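GCN5-related N-acetyltransferase (Anabaena variabilis, PDB 2OZG) binds coenzyme A and probably transfers acetyl groups from acetyl-CoA to amines, perhaps of aminoglycosides, as a member of the GNAT family. Local coordinates at residues 310-316 and 343-349. Numbering follows the deposited sequence.
Sequences LHLEVQD and GELQLDI
Residues 310-315 and 345-348 are extended, parallel neighbours in the five-stranded mixed sheet of the sterol carrier protein-like domain, flanked by strands 324-331 and 371-373. The short strand axes come within 4.6 Å, their N-to-C directions 28° apart. Leu312 pairs with Leu345, Glu313 with Gln346, Val314 with Leu347 and Gln315 with Asp348. The hydrogen-bond ladder runs Leu345 N to His311 O (3.0 Å), Glu313 N to Leu345 O (2.8 Å), Leu347 N to Glu313 O (3.0 Å), Gln315 N to Leu347 O (3.0 Å) and Ile349 N to Gln315 O (2.8 Å). Gly343 has phi 48°, psi 58°; the positive phi favours glycine, and a CB would lie 3.0 Å from Glu313 CB. Glu344 (p,t) extends the ladder: its OE2 accepts a hydrogen bond from His311 N at 2.8 Å and salt-bridges Lys380. His311 (chi1 m) points CA-to-CB toward 343-349.

Leu312 (m,t), Leu345 (t,t), Val314 (t) and Leu347 (p,p) share the buried face. Leu312 CD2 lies 3.9 Å from Leu345 CD2, and Val314 CG2 3.8 Å from Leu347 CD1. Ile349 (t,p) brings CD1 to 3.8 Å from Val314 CG1. On the other face, beside Gln346, Glu313 is t,t; water 2 donates to Glu313 OE1 (2.7 Å) and Gly343 O (2.9 Å). Asp348 (chi1 t) N-caps helix 349-357 and salt-bridges Lys350.

The chemistry implies a two-faced pair, aliphatic against polar, with a carboxylate replacing a backbone acceptor at the start.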
ATOM      1  N   LEU A 310      45.483  22.913  20.393  1.00 30.95           N
ATOM      2  CA  LEU A 310      44.278  23.612  19.990  1.00 30.57           C
ATOM      3  C   LEU A 310      43.745  24.441  21.147  1.00 29.56           C
ATOM      4  O   LEU A 310      43.497  23.905  22.221  1.00 27.42           O
ATOM      5  CB  LEU A 310      43.201  22.604  19.466  1.00 31.37           C
ATOM      6  CG  LEU A 310      41.894  23.196  18.926  1.00 31.37           C
ATOM      7  CD1 LEU A 310      42.122  24.204  17.811  1.00 37.29           C
ATOM      8  CD2 LEU A 310      41.020  22.087  18.449  1.00 35.51           C
ATOM      9  N   HIS A 311      43.578  25.748  20.937  1.00 31.34           N
ATOM     10  CA  HIS A 311      43.122  26.665  22.004  1.00 32.34           C
ATOM     11  C   HIS A 311      41.618  26.891  21.889  1.00 33.01           C
ATOM     12  O   HIS A 311      41.139  27.647  21.052  1.00 36.84           O
ATOM     13  CB  HIS A 311      43.902  27.993  21.975  1.00 32.81           C
ATOM     14  CG  HIS A 311      45.343  27.877  22.360  1.00 31.95           C
ATOM     15  ND1 HIS A 311      45.985  28.830  23.115  1.00 32.07           N
ATOM     16  CD2 HIS A 311      46.258  26.909  22.122  1.00 31.80           C
ATOM     17  CE1 HIS A 311      47.244  28.475  23.290  1.00 35.14           C
ATOM     18  NE2 HIS A 311      47.429  27.304  22.708  1.00 35.14           N
ATOM     19  N   LEU A 312      40.885  26.238  22.772  1.00 31.02           N
ATOM     20  CA  LEU A 312      39.418  26.211  22.746  1.00 34.04           C
ATOM     21  C   LEU A 312      38.807  27.221  23.682  1.00 34.07           C
ATOM     22  O   LEU A 312      39.418  27.599  24.709  1.00 32.61           O
ATOM     23  CB  LEU A 312      38.935  24.854  23.272  1.00 34.09           C
ATOM     24  CG  LEU A 312      39.330  23.553  22.546  1.00 30.41           C
ATOM     25  CD1 LEU A 312      39.164  22.323  23.454  1.00 40.48           C
ATOM     26  CD2 LEU A 312      38.440  23.412  21.315  1.00 36.26           C
ATOM     27  N   GLU A 313      37.607  27.646  23.325  1.00 35.87           N
ATOM     28  CA  GLU A 313      36.800  28.504  24.165  1.00 37.49           C
ATOM     29  C   GLU A 313      35.414  27.917  24.201  1.00 34.10           C
ATOM     30  O   GLU A 313      34.688  27.935  23.229  1.00 29.95           O
ATOM     31  CB  GLU A 313      36.772  29.938  23.675  1.00 38.20           C
ATOM     32  CG  GLU A 313      36.244  30.888  24.741  1.00 50.32           C
ATOM     33  CD  GLU A 313      36.520  32.306  24.384  1.00 59.35           C
ATOM     34  OE1 GLU A 313      36.127  32.718  23.275  1.00 65.16           O
ATOM     35  OE2 GLU A 313      37.153  33.003  25.201  1.00 71.09           O
ATOM     36  N   VAL A 314      35.039  27.403  25.360  1.00 31.49           N
ATOM     37  CA  VAL A 314      33.784  26.680  25.462  1.00 31.93           C
ATOM     38  C   VAL A 314      32.731  27.387  26.320  1.00 31.54           C
ATOM     39  O   VAL A 314      33.066  27.960  27.347  1.00 28.63           O
ATOM     40  CB  VAL A 314      34.031  25.271  26.079  1.00 26.23           C
ATOM     41  CG1 VAL A 314      32.748  24.409  26.074  1.00 32.35           C
ATOM     42  CG2 VAL A 314      35.171  24.564  25.368  1.00 33.11           C
ATOM     43  N   GLN A 315      31.484  27.374  25.853  0.50 32.99           N
ATOM     44  CA  GLN A 315      30.357  27.869  26.630  0.50 33.57           C
ATOM     45  C   GLN A 315      29.618  26.658  27.174  0.50 33.24           C
ATOM     46  O   GLN A 315      29.442  25.679  26.467  0.50 31.10           O
ATOM     47  CB  GLN A 315      29.372  28.730  25.813  0.50 34.69           C
ATOM     48  CG  GLN A 315      28.148  29.136  26.654  0.50 34.56           C
ATOM     49  CD  GLN A 315      27.157  30.096  25.980  0.50 40.43           C
ATOM     50  OE1 GLN A 315      27.524  30.933  25.142  0.50 41.32           O
ATOM     51  NE2 GLN A 315      25.890  29.997  26.389  0.50 42.11           N
ATOM     52  N   ASP A 316      29.224  26.721  28.441  1.00 32.36           N
ATOM     53  CA  ASP A 316      28.372  25.680  29.070  1.00 31.99           C
ATOM     54  C   ASP A 316      27.549  26.425  30.104  1.00 30.63           C
ATOM     55  O   ASP A 316      28.070  26.825  31.166  1.00 32.27           O
ATOM     56  CB  ASP A 316      29.185  24.590  29.745  1.00 30.36           C
ATOM     57  CG  ASP A 316      28.356  23.417  30.176  1.00 34.01           C
ATOM     58  OD1 ASP A 316      27.139  23.554  30.441  1.00 35.62           O
ATOM     59  OD2 ASP A 316      28.928  22.313  30.248  1.00 32.05           O
ATOM     60  N   GLY A 343      41.768  30.860  22.997  1.00 34.17           N
ATOM     61  CA  GLY A 343      40.418  30.600  22.526  1.00 33.70           C
ATOM     62  C   GLY A 343      40.230  30.937  21.056  1.00 34.64           C
ATOM     63  O   GLY A 343      39.336  31.697  20.686  1.00 35.17           O
ATOM     64  N   GLU A 344      41.047  30.292  20.232  1.00 35.16           N
ATOM     65  CA  GLU A 344      41.049  30.413  18.797  1.00 33.89           C
ATOM     66  C   GLU A 344      39.898  29.660  18.175  1.00 33.68           C
ATOM     67  O   GLU A 344      39.592  29.891  17.020  1.00 29.73           O
ATOM     68  CB  GLU A 344      42.376  29.903  18.201  1.00 34.15           C
ATOM     69  CG  GLU A 344      42.714  28.428  18.530  1.00 41.19           C
ATOM     70  CD  GLU A 344      44.150  27.930  18.130  1.00 44.56           C
ATOM     71  OE1 GLU A 344      44.930  28.637  17.441  1.00 55.66           O
ATOM     72  OE2 GLU A 344      44.473  26.793  18.552  1.00 39.35           O
ATOM     73  N   LEU A 345      39.300  28.735  18.912  1.00 34.64           N
ATOM     74  CA  LEU A 345      38.173  27.971  18.395  1.00 32.18           C
ATOM     75  C   LEU A 345      37.111  27.995  19.448  1.00 33.40           C
ATOM     76  O   LEU A 345      37.292  27.415  20.525  1.00 35.91           O
ATOM     77  CB  LEU A 345      38.584  26.563  18.016  1.00 30.66           C
ATOM     78  CG  LEU A 345      37.507  25.669  17.361  1.00 37.91           C
ATOM     79  CD1 LEU A 345      38.158  24.525  16.610  1.00 36.94           C
ATOM     80  CD2 LEU A 345      36.539  25.101  18.373  1.00 35.77           C
ATOM     81  N   GLN A 346      36.007  28.678  19.132  1.00 29.17           N
ATOM     82  CA  GLN A 346      34.917  28.902  20.074  1.00 31.59           C
ATOM     83  C   GLN A 346      33.689  28.126  19.735  1.00 32.37           C
ATOM     84  O   GLN A 346      33.263  28.099  18.587  1.00 31.71           O
ATOM     85  CB  GLN A 346      34.523  30.366  20.032  1.00 34.44           C
ATOM     86  CG  GLN A 346      35.768  31.267  20.057  1.00 38.16           C
ATOM     87  CD  GLN A 346      35.592  32.461  19.103  1.00 56.77           C
ATOM     88  OE1 GLN A 346      36.093  32.444  17.975  1.00 57.65           O
ATOM     89  NE2 GLN A 346      34.806  33.444  19.524  1.00 61.72           N
ATOM     90  N   LEU A 347      33.084  27.540  20.758  1.00 31.77           N
ATOM     91  CA  LEU A 347      31.901  26.765  20.561  1.00 31.36           C
ATOM     92  C   LEU A 347      31.181  26.539  21.878  1.00 32.86           C
ATOM     93  O   LEU A 347      31.713  26.709  22.964  1.00 29.09           O
ATOM     94  CB  LEU A 347      32.255  25.408  19.920  1.00 31.40           C
ATOM     95  CG  LEU A 347      33.461  24.637  20.406  1.00 38.71           C
ATOM     96  CD1 LEU A 347      33.643  24.555  21.862  1.00 45.63           C
ATOM     97  CD2 LEU A 347      33.442  23.222  19.820  1.00 36.61           C
ATOM     98  N   ASP A 348      29.930  26.164  21.739  1.00 31.93           N
ATOM     99  CA  ASP A 348      29.119  25.784  22.849  1.00 33.23           C
ATOM    100  C   ASP A 348      29.448  24.333  23.132  1.00 31.75           C
ATOM    101  O   ASP A 348      29.920  23.616  22.252  1.00 30.34           O
ATOM    102  CB  ASP A 348      27.646  25.887  22.414  1.00 34.70           C
ATOM    103  CG  ASP A 348      26.697  25.558  23.532  1.00 44.12           C
ATOM    104  OD1 ASP A 348      26.656  26.362  24.485  1.00 38.65           O
ATOM    105  OD2 ASP A 348      26.015  24.488  23.453  1.00 37.00           O
ATOM    106  N   ILE A 349      29.127  23.884  24.340  1.00 29.64           N
ATOM    107  CA  ILE A 349      29.337  22.501  24.720  1.00 30.10           C
ATOM    108  C   ILE A 349      28.674  21.517  23.706  1.00 30.25           C
ATOM    109  O   ILE A 349      29.154  20.393  23.512  1.00 31.32           O
ATOM    110  CB  ILE A 349      28.863  22.304  26.197  1.00 31.29           C
ATOM    111  CG1 ILE A 349      29.452  21.042  26.785  1.00 31.41           C
ATOM    112  CG2 ILE A 349      27.319  22.298  26.336  1.00 32.97           C
ATOM    113  CD1 ILE A 349      30.975  21.167  27.019  1.00 32.46           C
TER
HETATM  114  O   HOH W   1      42.083  28.735  24.643  1.00 28.13           O
HETATM  115  O   HOH W   2      38.328  33.865  22.318  1.00 46.39           O